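Local structure of O-methyltransferase, SAM-dependent (Legionella pneumophila subsp. pneumophila, 3R3H) at residues M37-M42 with D92-W97; L76-A81 with F137-I142; N151-A156 with N194-N199. The protein probably transfers methyl groups from S-adenosylmethionine to hydroxyl oxygens of an acceptor substrate. One frame throughout, in Å; residues are numbered along the deposited sequence.

Overall arrangement
The three contacts sample different layers of one Rossmann-like methyltransferase domain. Contact 2 is wholly buried: M78 of helix 73-80 packs on two phenylalanines of the central strand 137-143, and the chemistry is purely apolar. Contact 3 lies on the other face of the sheet, farther from the chain centre, where two helices meet through a tyrosine ring and two branched side chains, with polar and charged partners beside it. Strand 137-143 links them: on its other face I140 packs on A156, and I142 on A156 and Y152. Contact 1 is a partly buried meeting of two loops, sparse and without bonds across it; its centre lies about 19 Å from that of contact 2.

Contact 1 (M37-M42 with D92-W97); sequences MELANM and DINEGW
L39 and N94 reach toward each other from their two loops, the leucine's forked end meeting the amide nitrogen of the asparagine. Along L39, CB points at the loop 92-97 and CG stands 3.9 Å from N94 ND2. Beyond it the branches divide the work: CD1 comes closest, 3.6 Å from N94 ND2, and also faces the carbonyl oxygen W97 O at 3.9 Å, while CD2 stays 4.0 Å from N94 ND2. M37 adds its terminal methyl CE, loosely set near W97 O. Leucine suits this place because it packs on the loop by van der Waals contact alone, against an amide already engaged by W97 O. The asparagine serves its own loop: with CG anti to the backbone N (chi1 -172°), OD1 takes the G96 N-H from above the carbonyl plane in an Asx turn, and ND2 reaches W97 O in a weak bond. A second Asx turn precedes it, where D92 OD2 accepts from N94 N and also from F70 N. Along the chain, loop 37-42 connects helix 25-32 to helix 46-59, with L39 also touching T71 and T98; the partner loop leaves strand 87-92 for helix 102-107, D92 packing on strand 114-118.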
ATOM      1  N   MET A  37      15.018  23.888   2.200  1.00 67.59           N
ATOM      2  CA  MET A  37      15.930  23.091   3.021  1.00 67.24           C
ATOM      3  C   MET A  37      16.340  21.833   2.238  1.00 66.96           C
ATOM      4  O   MET A  37      15.513  21.213   1.573  1.00 66.60           O
ATOM      5  CB  MET A  37      15.189  22.703   4.309  1.00 67.58           C
ATOM      6  CG  MET A  37      15.979  22.734   5.614  1.00 68.55           C
ATOM      7  SD  MET A  37      14.844  22.903   7.046  1.00 68.67           S
ATOM      8  CE  MET A  37      15.931  22.527   8.449  1.00 69.12           C
ATOM      9  N   GLU A  38      17.615  21.463   2.311  1.00 66.61           N
ATOM     10  CA  GLU A  38      18.113  20.277   1.606  1.00 67.14           C
ATOM     11  C   GLU A  38      17.586  18.989   2.238  1.00 65.69           C
ATOM     12  O   GLU A  38      17.606  17.924   1.618  1.00 65.33           O
ATOM     13  CB  GLU A  38      19.647  20.278   1.595  1.00 69.29           C
ATOM     14  CG  GLU A  38      20.221  21.453   0.824  1.00 73.54           C
ATOM     15  CD  GLU A  38      19.636  21.549  -0.579  1.00 74.96           C
ATOM     16  OE1 GLU A  38      19.954  20.673  -1.408  1.00 75.84           O
ATOM     17  OE2 GLU A  38      18.851  22.487  -0.846  1.00 76.81           O
ATOM     18  N   LEU A  39      17.107  19.118   3.478  1.00 63.79           N
ATOM     19  CA  LEU A  39      16.543  18.019   4.273  1.00 60.30           C
ATOM     20  C   LEU A  39      15.228  17.517   3.666  1.00 58.19           C
ATOM     21  O   LEU A  39      14.901  16.335   3.774  1.00 58.58           O
ATOM     22  CB  LEU A  39      16.273  18.494   5.712  1.00 58.26           C
ATOM     23  CG  LEU A  39      16.827  17.746   6.932  1.00 56.83           C
ATOM     24  CD1 LEU A  39      16.179  18.338   8.178  1.00 56.95           C
ATOM     25  CD2 LEU A  39      16.546  16.251   6.851  1.00 55.98           C
ATOM     26  N   ALA A  40      14.480  18.425   3.039  1.00 57.14           N
ATOM     27  CA  ALA A  40      13.196  18.105   2.416  1.00 56.59           C
ATOM     28  C   ALA A  40      13.222  16.883   1.483  1.00 57.11           C
ATOM     29  O   ALA A  40      12.196  16.229   1.271  1.00 55.78           O
ATOM     30  CB  ALA A  40      12.675  19.339   1.664  1.00 55.78           C
ATOM     31  N   ASN A  41      14.399  16.585   0.933  1.00 58.05           N
ATOM     32  CA  ASN A  41      14.589  15.446   0.032  1.00 57.63           C
ATOM     33  C   ASN A  41      14.514  14.102   0.747  1.00 55.41           C
ATOM     34  O   ASN A  41      13.915  13.165   0.220  1.00 55.90           O
ATOM     35  CB  ASN A  41      15.934  15.546  -0.698  1.00 58.57           C
ATOM     36  CG  ASN A  41      15.950  16.626  -1.769  1.00 60.75           C
ATOM     37  OD1 ASN A  41      15.084  16.661  -2.651  1.00 60.57           O
ATOM     38  ND2 ASN A  41      16.951  17.505  -1.707  1.00 61.08           N
ATOM     39  N   MET A  42      15.123  14.001   1.928  1.00 53.34           N
ATOM     40  CA  MET A  42      15.090  12.751   2.688  1.00 52.96           C
ATOM     41  C   MET A  42      13.701  12.564   3.291  1.00 51.07           C
ATOM     42  O   MET A  42      13.393  11.530   3.894  1.00 51.69           O
ATOM     43  CB  MET A  42      16.123  12.749   3.826  1.00 53.53           C
ATOM     44  CG  MET A  42      16.999  13.992   3.937  1.00 54.30           C
ATOM     45  SD  MET A  42      18.689  13.731   3.342  1.00 55.09           S
ATOM     46  CE  MET A  42      19.532  13.180   4.814  1.00 51.08           C
ATOM     47  N   ASP A  92      15.532  10.962  15.446  1.00 37.44           N
ATOM     48  CA  ASP A  92      16.269  11.788  14.492  1.00 37.86           C
ATOM     49  C   ASP A  92      17.785  11.679  14.670  1.00 38.39           C
ATOM     50  O   ASP A  92      18.361  12.203  15.633  1.00 37.48           O
ATOM     51  CB  ASP A  92      15.840  13.255  14.569  1.00 38.76           C
ATOM     52  CG  ASP A  92      16.364  14.071  13.389  1.00 41.34           C
ATOM     53  OD1 ASP A  92      16.288  15.323  13.415  1.00 42.74           O
ATOM     54  OD2 ASP A  92      16.853  13.454  12.416  1.00 43.79           O
ATOM     55  N   ILE A  93      18.406  10.987  13.714  1.00 37.66           N
ATOM     56  CA  ILE A  93      19.842  10.725  13.693  1.00 35.82           C
ATOM     57  C   ILE A  93      20.605  11.913  13.135  1.00 35.71           C
ATOM     58  O   ILE A  93      21.819  12.028  13.316  1.00 37.12           O
ATOM     59  CB  ILE A  93      20.143   9.504  12.826  1.00 32.65           C
ATOM     60  CG1 ILE A  93      19.882   9.839  11.357  1.00 32.12           C
ATOM     61  CG2 ILE A  93      19.245   8.357  13.255  1.00 32.45           C
ATOM     62  CD1 ILE A  93      20.305   8.776  10.387  1.00 32.60           C
ATOM     63  N   ASN A  94      19.883  12.791  12.447  1.00 35.41           N
ATOM     64  CA  ASN A  94      20.472  13.979  11.849  1.00 36.13           C
ATOM     65  C   ASN A  94      21.320  14.779  12.849  1.00 38.40           C
ATOM     66  O   ASN A  94      20.865  15.113  13.963  1.00 39.96           O
ATOM     67  CB  ASN A  94      19.350  14.862  11.293  1.00 34.37           C
ATOM     68  CG  ASN A  94      19.862  16.042  10.482  1.00 32.44           C
ATOM     69  OD1 ASN A  94      21.057  16.187  10.249  1.00 31.63           O
ATOM     70  ND2 ASN A  94      18.945  16.879  10.032  1.00 30.88           N
ATOM     71  N   GLU A  95      22.559  15.067  12.469  1.00 40.72           N
ATOM     72  CA  GLU A  95      23.404  15.863  13.336  1.00 43.85           C
ATOM     73  C   GLU A  95      23.945  17.059  12.568  1.00 44.14           C
ATOM     74  O   GLU A  95      24.907  17.718  12.982  1.00 44.11           O
ATOM     75  CB  GLU A  95      24.528  15.036  13.951  1.00 45.75           C
ATOM     76  CG  GLU A  95      25.164  13.994  13.081  1.00 47.74           C
ATOM     77  CD  GLU A  95      26.111  13.129  13.892  1.00 49.32           C
ATOM     78  OE1 GLU A  95      27.232  13.591  14.200  1.00 50.85           O
ATOM     79  OE2 GLU A  95      25.718  11.996  14.248  1.00 49.70           O
ATOM     80  N   GLY A  96      23.294  17.326  11.438  1.00 44.00           N
ATOM     81  CA  GLY A  96      23.621  18.470  10.609  1.00 43.97           C
ATOM     82  C   GLY A  96      22.566  19.507  10.962  1.00 44.93           C
ATOM     83  O   GLY A  96      22.032  19.507  12.073  1.00 43.36           O
ATOM     84  N   TRP A  97      22.234  20.373  10.015  1.00 45.94           N
ATOM     85  CA  TRP A  97      21.240  21.410  10.256  1.00 47.79           C
ATOM     86  C   TRP A  97      19.787  20.976  10.326  1.00 46.13           C
ATOM     87  O   TRP A  97      19.317  20.186   9.513  1.00 45.78           O
ATOM     88  CB  TRP A  97      21.341  22.508   9.205  1.00 51.57           C
ATOM     89  CG  TRP A  97      22.614  23.250   9.234  1.00 57.63           C
ATOM     90  CD1 TRP A  97      23.754  22.952   8.546  1.00 59.43           C
ATOM     91  CD2 TRP A  97      22.906  24.420  10.012  1.00 61.55           C
ATOM     92  NE1 TRP A  97      24.738  23.866   8.844  1.00 61.46           N
ATOM     93  CE2 TRP A  97      24.246  24.776   9.743  1.00 62.35           C
ATOM     94  CE3 TRP A  97      22.165  25.200  10.912  1.00 63.28           C
ATOM     95  CZ2 TRP A  97      24.865  25.882  10.343  1.00 62.84           C
ATOM     96  CZ3 TRP A  97      22.784  26.304  11.508  1.00 64.38           C
ATOM     97  CH2 TRP A  97      24.120  26.630  11.218  1.00 63.67           C
TER

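Contact 2 (L76-A81 with F137-I142); sequences LAMSLA and FDFIFI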
ATOM      1  N   LEU A  76       4.563  13.890  12.482  1.00 24.52           N
ATOM      2  CA  LEU A  76       3.326  14.609  12.697  1.00 23.74           C
ATOM      3  C   LEU A  76       2.177  13.856  12.050  1.00 25.89           C
ATOM      4  O   LEU A  76       1.168  13.539  12.703  1.00 24.31           O
ATOM      5  CB  LEU A  76       3.444  16.001  12.094  1.00 23.48           C
ATOM      6  CG  LEU A  76       2.200  16.894  12.195  1.00 22.94           C
ATOM      7  CD1 LEU A  76       1.806  17.081  13.660  1.00 20.76           C
ATOM      8  CD2 LEU A  76       2.509  18.226  11.538  1.00 22.53           C
ATOM      9  N   ALA A  77       2.344  13.571  10.757  1.00 26.50           N
ATOM     10  CA  ALA A  77       1.335  12.840   9.982  1.00 26.29           C
ATOM     11  C   ALA A  77       0.958  11.554  10.693  1.00 25.90           C
ATOM     12  O   ALA A  77      -0.213  11.210  10.769  1.00 26.39           O
ATOM     13  CB  ALA A  77       1.871  12.514   8.589  1.00 25.54           C
ATOM     14  N   MET A  78       1.962  10.851  11.213  1.00 26.12           N
ATOM     15  CA  MET A  78       1.742   9.597  11.924  1.00 27.02           C
ATOM     16  C   MET A  78       0.863   9.765  13.167  1.00 27.46           C
ATOM     17  O   MET A  78      -0.066   8.975  13.370  1.00 28.15           O
ATOM     18  CB  MET A  78       3.088   8.958  12.311  1.00 27.48           C
ATOM     19  CG  MET A  78       3.622   7.982  11.256  1.00 29.79           C
ATOM     20  SD  MET A  78       5.253   7.266  11.605  1.00 31.87           S
ATOM     21  CE  MET A  78       6.059   7.579  10.041  1.00 35.04           C
ATOM     22  N   SER A  79       1.133  10.778  13.998  1.00 30.02           N
ATOM     23  CA  SER A  79       0.319  10.952  15.206  1.00 30.45           C
ATOM     24  C   SER A  79      -1.072  11.480  14.879  1.00 30.56           C
ATOM     25  O   SER A  79      -2.018  11.271  15.634  1.00 29.71           O
ATOM     26  CB  SER A  79       1.011  11.870  16.226  1.00 32.36           C
ATOM     27  OG  SER A  79       0.912  13.230  15.873  1.00 35.64           O
ATOM     28  N   LEU A  80      -1.197  12.157  13.744  1.00 32.69           N
ATOM     29  CA  LEU A  80      -2.494  12.687  13.321  1.00 33.87           C
ATOM     30  C   LEU A  80      -3.446  11.548  13.011  1.00 35.00           C
ATOM     31  O   LEU A  80      -4.658  11.694  13.135  1.00 37.06           O
ATOM     32  CB  LEU A  80      -2.348  13.554  12.074  1.00 32.30           C
ATOM     33  CG  LEU A  80      -1.837  14.976  12.279  1.00 31.78           C
ATOM     34  CD1 LEU A  80      -1.610  15.618  10.921  1.00 30.85           C
ATOM     35  CD2 LEU A  80      -2.855  15.783  13.078  1.00 31.23           C
ATOM     36  N   ALA A  81      -2.886  10.414  12.601  1.00 36.96           N
ATOM     37  CA  ALA A  81      -3.678   9.244  12.260  1.00 37.75           C
ATOM     38  C   ALA A  81      -3.763   8.313  13.462  1.00 39.30           C
ATOM     39  O   ALA A  81      -4.310   7.219  13.378  1.00 40.58           O
ATOM     40  CB  ALA A  81      -3.052   8.532  11.076  1.00 37.70           C
ATOM     41  N   PHE A 137       5.933  -1.964  19.148  1.00 45.84           N
ATOM     42  CA  PHE A 137       5.378  -1.196  18.057  1.00 43.91           C
ATOM     43  C   PHE A 137       4.500  -1.942  17.079  1.00 41.86           C
ATOM     44  O   PHE A 137       4.842  -3.018  16.600  1.00 42.67           O
ATOM     45  CB  PHE A 137       6.523  -0.494  17.329  1.00 42.45           C
ATOM     46  CG  PHE A 137       7.375   0.345  18.242  1.00 41.23           C
ATOM     47  CD1 PHE A 137       6.912   1.572  18.709  1.00 40.32           C
ATOM     48  CD2 PHE A 137       8.614  -0.122  18.684  1.00 40.34           C
ATOM     49  CE1 PHE A 137       7.660   2.325  19.603  1.00 39.46           C
ATOM     50  CE2 PHE A 137       9.376   0.611  19.575  1.00 39.63           C
ATOM     51  CZ  PHE A 137       8.899   1.845  20.042  1.00 40.19           C
ATOM     52  N   ASP A 138       3.354  -1.341  16.794  1.00 40.32           N
ATOM     53  CA  ASP A 138       2.376  -1.890  15.872  1.00 39.73           C
ATOM     54  C   ASP A 138       2.784  -1.501  14.461  1.00 38.23           C
ATOM     55  O   ASP A 138       2.407  -2.153  13.491  1.00 39.14           O
ATOM     56  CB  ASP A 138       0.996  -1.315  16.195  1.00 40.29           C
ATOM     57  CG  ASP A 138       0.516  -1.706  17.580  1.00 40.01           C
ATOM     58  OD1 ASP A 138      -0.024  -2.834  17.704  1.00 42.30           O
ATOM     59  OD2 ASP A 138       0.696  -0.907  18.537  1.00 35.73           O
ATOM     60  N   PHE A 139       3.545  -0.420  14.351  1.00 37.25           N
ATOM     61  CA  PHE A 139       4.014   0.046  13.056  1.00 36.53           C
ATOM     62  C   PHE A 139       5.405   0.668  13.204  1.00 36.68           C
ATOM     63  O   PHE A 139       5.629   1.544  14.039  1.00 37.62           O
ATOM     64  CB  PHE A 139       3.040   1.063  12.446  1.00 35.63           C
ATOM     65  CG  PHE A 139       3.507   1.633  11.133  1.00 35.90           C
ATOM     66  CD1 PHE A 139       3.608   0.833  10.006  1.00 36.72           C
ATOM     67  CD2 PHE A 139       3.908   2.960  11.041  1.00 37.72           C
ATOM     68  CE1 PHE A 139       4.111   1.344   8.801  1.00 38.08           C
ATOM     69  CE2 PHE A 139       4.412   3.486   9.843  1.00 39.74           C
ATOM     70  CZ  PHE A 139       4.515   2.671   8.719  1.00 37.98           C
ATOM     71  N   ILE A 140       6.344   0.186  12.399  1.00 35.87           N
ATOM     72  CA  ILE A 140       7.708   0.679  12.417  1.00 33.76           C
ATOM     73  C   ILE A 140       8.064   1.126  10.997  1.00 34.80           C
ATOM     74  O   ILE A 140       7.773   0.427  10.031  1.00 34.10           O
ATOM     75  CB  ILE A 140       8.668  -0.429  12.893  1.00 33.42           C
ATOM     76  CG1 ILE A 140       8.257  -0.880  14.299  1.00 33.05           C
ATOM     77  CG2 ILE A 140      10.107   0.073  12.881  1.00 32.25           C
ATOM     78  CD1 ILE A 140       9.086  -1.995  14.863  1.00 32.36           C
ATOM     79  N   PHE A 141       8.661   2.307  10.877  1.00 34.81           N
ATOM     80  CA  PHE A 141       9.055   2.854   9.586  1.00 34.91           C
ATOM     81  C   PHE A 141      10.566   3.089   9.624  1.00 36.07           C
ATOM     82  O   PHE A 141      11.075   3.679  10.572  1.00 35.06           O
ATOM     83  CB  PHE A 141       8.311   4.165   9.321  1.00 34.18           C
ATOM     84  CG  PHE A 141       8.810   4.911   8.119  1.00 35.50           C
ATOM     85  CD1 PHE A 141       8.900   4.286   6.873  1.00 35.91           C
ATOM     86  CD2 PHE A 141       9.184   6.244   8.227  1.00 35.29           C
ATOM     87  CE1 PHE A 141       9.357   4.986   5.749  1.00 35.51           C
ATOM     88  CE2 PHE A 141       9.642   6.954   7.113  1.00 34.31           C
ATOM     89  CZ  PHE A 141       9.728   6.321   5.869  1.00 35.42           C
ATOM     90  N   ILE A 142      11.281   2.627   8.596  1.00 36.32           N
ATOM     91  CA  ILE A 142      12.743   2.766   8.551  1.00 34.97           C
ATOM     92  C   ILE A 142      13.275   3.584   7.375  1.00 35.30           C
ATOM     93  O   ILE A 142      13.086   3.220   6.211  1.00 34.71           O
ATOM     94  CB  ILE A 142      13.416   1.381   8.539  1.00 32.90           C
ATOM     95  CG1 ILE A 142      12.849   0.529   9.685  1.00 33.75           C
ATOM     96  CG2 ILE A 142      14.913   1.538   8.668  1.00 33.24           C
ATOM     97  CD1 ILE A 142      13.308  -0.918   9.690  1.00 29.81           C
TER
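M78 and F139 mark the nearest approach of the backbones, their CA atoms 9.9 Å apart, a spacing between helix 73-80 and strand 137-143 that side chains must bridge. One long side chain does much of this. M78 points at the strand, extended as far as its sulfur (chi2 177°), and the turn at chi3 (-130°) swings CE from the sulfur toward F141. The sulfur SD lies at the edge of the F139 ring, near the ring plane, 4.3 Å from F139 CE2. The methyl CE goes on to F141, 3.9 Å from F141 CD2 and 4.2 Å from F141 CB, and there the two side chains stand roughly perpendicular. The phenylalanines are two residues apart, and in an extended strand this puts both on the face turned to the helix, while I140 between them points away to the opposite face, where it packs on A156. A chi1 of 177° carries the F139 ring out from the strand to meet the methionine, and F141 is turned in much the same way. Around this group, M78 also touches V64 and E66 of strand 63-68 and I56 of helix 46-59, and F141 touches M52 of that helix. Next to M78 in the chain, the buried S79 turns its OG back to L76 O at 3.2 Å, an acceptor that also receives L80 N, so the hydroxyl is satisfied within its own helix. No hydrogen bond crosses between 76-81 and 137-142. The contact therefore rests on dispersion and the exclusion of water, and methionine fits such a place well: its flexible, polarisable thioether can follow the outline of two flat, rigid rings.

Contact 3 (N151-A156 with N194-N199); sequences NYYELA and NQVIKN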
ATOM      1  N   ASN A 151      21.003  -4.170  10.476  1.00 47.70           N
ATOM      2  CA  ASN A 151      20.834  -4.136  11.913  1.00 46.27           C
ATOM      3  C   ASN A 151      19.437  -3.643  12.247  1.00 44.52           C
ATOM      4  O   ASN A 151      18.773  -4.184  13.142  1.00 43.72           O
ATOM      5  CB  ASN A 151      21.878  -3.206  12.503  1.00 48.49           C
ATOM      6  CG  ASN A 151      23.274  -3.705  12.258  1.00 50.59           C
ATOM      7  OD1 ASN A 151      23.702  -4.691  12.856  1.00 51.70           O
ATOM      8  ND2 ASN A 151      23.991  -3.045  11.355  1.00 52.35           N
ATOM      9  N   TYR A 152      18.998  -2.622  11.511  1.00 41.93           N
ATOM     10  CA  TYR A 152      17.686  -2.035  11.733  1.00 38.93           C
ATOM     11  C   TYR A 152      16.575  -3.043  11.455  1.00 38.36           C
ATOM     12  O   TYR A 152      15.610  -3.135  12.218  1.00 37.53           O
ATOM     13  CB  TYR A 152      17.514  -0.770  10.870  1.00 33.01           C
ATOM     14  CG  TYR A 152      18.442   0.375  11.247  1.00 29.82           C
ATOM     15  CD1 TYR A 152      18.877   0.546  12.571  1.00 27.05           C
ATOM     16  CD2 TYR A 152      18.903   1.276  10.278  1.00 27.63           C
ATOM     17  CE1 TYR A 152      19.758   1.577  12.912  1.00 25.64           C
ATOM     18  CE2 TYR A 152      19.774   2.310  10.607  1.00 25.59           C
ATOM     19  CZ  TYR A 152      20.201   2.449  11.920  1.00 26.21           C
ATOM     20  OH  TYR A 152      21.102   3.429  12.234  1.00 25.64           O
ATOM     21  N   TYR A 153      16.717  -3.805  10.372  1.00 40.09           N
ATOM     22  CA  TYR A 153      15.721  -4.810   9.997  1.00 40.95           C
ATOM     23  C   TYR A 153      15.551  -5.839  11.106  1.00 39.50           C
ATOM     24  O   TYR A 153      14.439  -6.144  11.530  1.00 39.33           O
ATOM     25  CB  TYR A 153      16.143  -5.517   8.705  1.00 43.83           C
ATOM     26  CG  TYR A 153      15.201  -6.616   8.260  1.00 49.14           C
ATOM     27  CD1 TYR A 153      13.842  -6.363   8.071  1.00 50.79           C
ATOM     28  CD2 TYR A 153      15.679  -7.895   7.973  1.00 50.62           C
ATOM     29  CE1 TYR A 153      12.979  -7.359   7.596  1.00 53.46           C
ATOM     30  CE2 TYR A 153      14.832  -8.898   7.497  1.00 52.56           C
ATOM     31  CZ  TYR A 153      13.483  -8.622   7.306  1.00 53.61           C
ATOM     32  OH  TYR A 153      12.646  -9.584   6.795  1.00 53.98           O
ATOM     33  N   GLU A 154      16.674  -6.370  11.569  1.00 39.42           N
ATOM     34  CA  GLU A 154      16.673  -7.366  12.630  1.00 39.25           C
ATOM     35  C   GLU A 154      16.061  -6.843  13.915  1.00 37.92           C
ATOM     36  O   GLU A 154      15.232  -7.512  14.531  1.00 37.61           O
ATOM     37  CB  GLU A 154      18.101  -7.840  12.894  1.00 40.57           C
ATOM     38  CG  GLU A 154      18.679  -8.643  11.745  1.00 43.93           C
ATOM     39  CD  GLU A 154      17.873  -9.903  11.465  1.00 45.69           C
ATOM     40  OE1 GLU A 154      17.531 -10.622  12.438  1.00 46.77           O
ATOM     41  OE2 GLU A 154      17.588 -10.175  10.277  1.00 45.50           O
ATOM     42  N   LEU A 155      16.495  -5.650  14.310  1.00 36.60           N
ATOM     43  CA  LEU A 155      16.006  -4.974  15.505  1.00 35.64           C
ATOM     44  C   LEU A 155      14.491  -4.752  15.401  1.00 34.95           C
ATOM     45  O   LEU A 155      13.740  -5.066  16.327  1.00 34.22           O
ATOM     46  CB  LEU A 155      16.725  -3.635  15.637  1.00 35.18           C
ATOM     47  CG  LEU A 155      17.585  -3.272  16.854  1.00 35.33           C
ATOM     48  CD1 LEU A 155      18.033  -4.502  17.617  1.00 36.21           C
ATOM     49  CD2 LEU A 155      18.791  -2.468  16.361  1.00 33.01           C
ATOM     50  N   ALA A 156      14.056  -4.217  14.263  1.00 34.90           N
ATOM     51  CA  ALA A 156      12.647  -3.949  14.006  1.00 36.44           C
ATOM     52  C   ALA A 156      11.816  -5.216  14.145  1.00 37.45           C
ATOM     53  O   ALA A 156      10.652  -5.169  14.560  1.00 39.13           O
ATOM     54  CB  ALA A 156      12.471  -3.363  12.603  1.00 35.16           C
ATOM     55  N   ASN A 194      17.983  -6.502   0.664  1.00 40.21           N
ATOM     56  CA  ASN A 194      16.973  -6.992  -0.262  1.00 40.74           C
ATOM     57  C   ASN A 194      17.110  -8.505  -0.436  1.00 42.52           C
ATOM     58  O   ASN A 194      16.118  -9.205  -0.659  1.00 42.96           O
ATOM     59  CB  ASN A 194      17.100  -6.282  -1.608  1.00 40.28           C
ATOM     60  CG  ASN A 194      16.608  -4.851  -1.547  1.00 39.48           C
ATOM     61  OD1 ASN A 194      16.037  -4.429  -0.538  1.00 37.89           O
ATOM     62  ND2 ASN A 194      16.814  -4.101  -2.623  1.00 38.16           N
ATOM     63  N   GLN A 195      18.340  -9.000  -0.312  1.00 43.53           N
ATOM     64  CA  GLN A 195      18.616 -10.423  -0.424  1.00 44.81           C
ATOM     65  C   GLN A 195      18.190 -11.147   0.857  1.00 45.72           C
ATOM     66  O   GLN A 195      17.608 -12.226   0.806  1.00 45.72           O
ATOM     67  CB  GLN A 195      20.106 -10.639  -0.675  1.00 46.55           C
ATOM     68  CG  GLN A 195      20.398 -11.598  -1.806  1.00 49.17           C
ATOM     69  CD  GLN A 195      19.732 -11.173  -3.097  1.00 50.40           C
ATOM     70  OE1 GLN A 195      19.905 -10.037  -3.560  1.00 51.72           O
ATOM     71  NE2 GLN A 195      18.965 -12.083  -3.692  1.00 52.10           N
ATOM     72  N   VAL A 196      18.477 -10.551   2.010  1.00 45.79           N
ATOM     73  CA  VAL A 196      18.105 -11.158   3.283  1.00 46.26           C
ATOM     74  C   VAL A 196      16.604 -11.356   3.354  1.00 47.29           C
ATOM     75  O   VAL A 196      16.131 -12.396   3.816  1.00 48.11           O
ATOM     76  CB  VAL A 196      18.509 -10.285   4.488  1.00 45.64           C
ATOM     77  CG1 VAL A 196      18.055 -10.949   5.777  1.00 43.55           C
ATOM     78  CG2 VAL A 196      20.010 -10.066   4.501  1.00 45.78           C
ATOM     79  N   ILE A 197      15.866 -10.346   2.900  1.00 48.33           N
ATOM     80  CA  ILE A 197      14.411 -10.383   2.927  1.00 49.22           C
ATOM     81  C   ILE A 197      13.859 -11.402   1.942  1.00 49.57           C
ATOM     82  O   ILE A 197      12.941 -12.170   2.263  1.00 49.82           O
ATOM     83  CB  ILE A 197      13.819  -9.000   2.606  1.00 49.90           C
ATOM     84  CG1 ILE A 197      14.181  -8.015   3.717  1.00 50.29           C
ATOM     85  CG2 ILE A 197      12.303  -9.095   2.468  1.00 50.08           C
ATOM     86  CD1 ILE A 197      13.725  -6.589   3.443  1.00 50.93           C
ATOM     87  N   LYS A 198      14.421 -11.400   0.740  1.00 49.68           N
ATOM     88  CA  LYS A 198      14.013 -12.332  -0.306  1.00 49.38           C
ATOM     89  C   LYS A 198      13.950 -13.750   0.245  1.00 48.79           C
ATOM     90  O   LYS A 198      12.938 -14.433   0.110  1.00 49.03           O
ATOM     91  CB  LYS A 198      15.023 -12.281  -1.454  1.00 49.06           C
ATOM     92  CG  LYS A 198      14.769 -13.260  -2.574  1.00 49.56           C
ATOM     93  CD  LYS A 198      15.890 -13.189  -3.587  1.00 50.21           C
ATOM     94  CE  LYS A 198      15.767 -14.263  -4.646  1.00 50.70           C
ATOM     95  NZ  LYS A 198      16.921 -14.202  -5.581  1.00 51.59           N
ATOM     96  N   ASN A 199      15.049 -14.156   0.880  1.00 49.00           N
ATOM     97  CA  ASN A 199      15.235 -15.490   1.457  1.00 49.30           C
ATOM     98  C   ASN A 199      14.738 -15.638   2.882  1.00 49.18           C
ATOM     99  O   ASN A 199      14.985 -16.668   3.515  1.00 48.19           O
ATOM    100  CB  ASN A 199      16.723 -15.838   1.438  1.00 48.71           C
ATOM    101  CG  ASN A 199      17.355 -15.607   0.082  1.00 49.33           C
ATOM    102  OD1 ASN A 199      18.545 -15.271  -0.020  1.00 49.10           O
ATOM    103  ND2 ASN A 199      16.565 -15.797  -0.977  1.00 48.71           N
TER
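Y153 offers one face of its ring to I197 in a CH-pi contact: I197 CG1 stands 4.1 Å from the ring centroid and 26° off the ring normal, displaced toward the phenol end. There it is 3.7 Å from Y153 CZ and 3.8 Å from Y153 OH. The tyrosine's chi1 of 178° swings the ring out from helix 149-159 toward helix 185-198. Ordinary apolar contact is lighter: V196 CG1 meets Y153 CE2 at 4.2 Å, the two side chains running alongside each other and pointing oppositely. Branched residues suit the facing helix because they present methyl and methylene groups close to the backbone, against which a flat ring can lie. Polar bonds go to partners outside the pair. The hydroxyl of Y153 is hydrogen-bonded to D200, and E154 forms a salt bridge with R202. At the C-terminal end of helix 185-198, I197 O is hydrogen-bonded to R22 of the second subunit. I197 touches V205 and F215, and Y153 touches V203, so both side chains also lie against the sheet. Its strand order 3-2-1-4-5-7-6, with strand 214-219 antiparallel, marks the class I, Rossmann-like methyltransferase fold, and the two helices pack on one face of it.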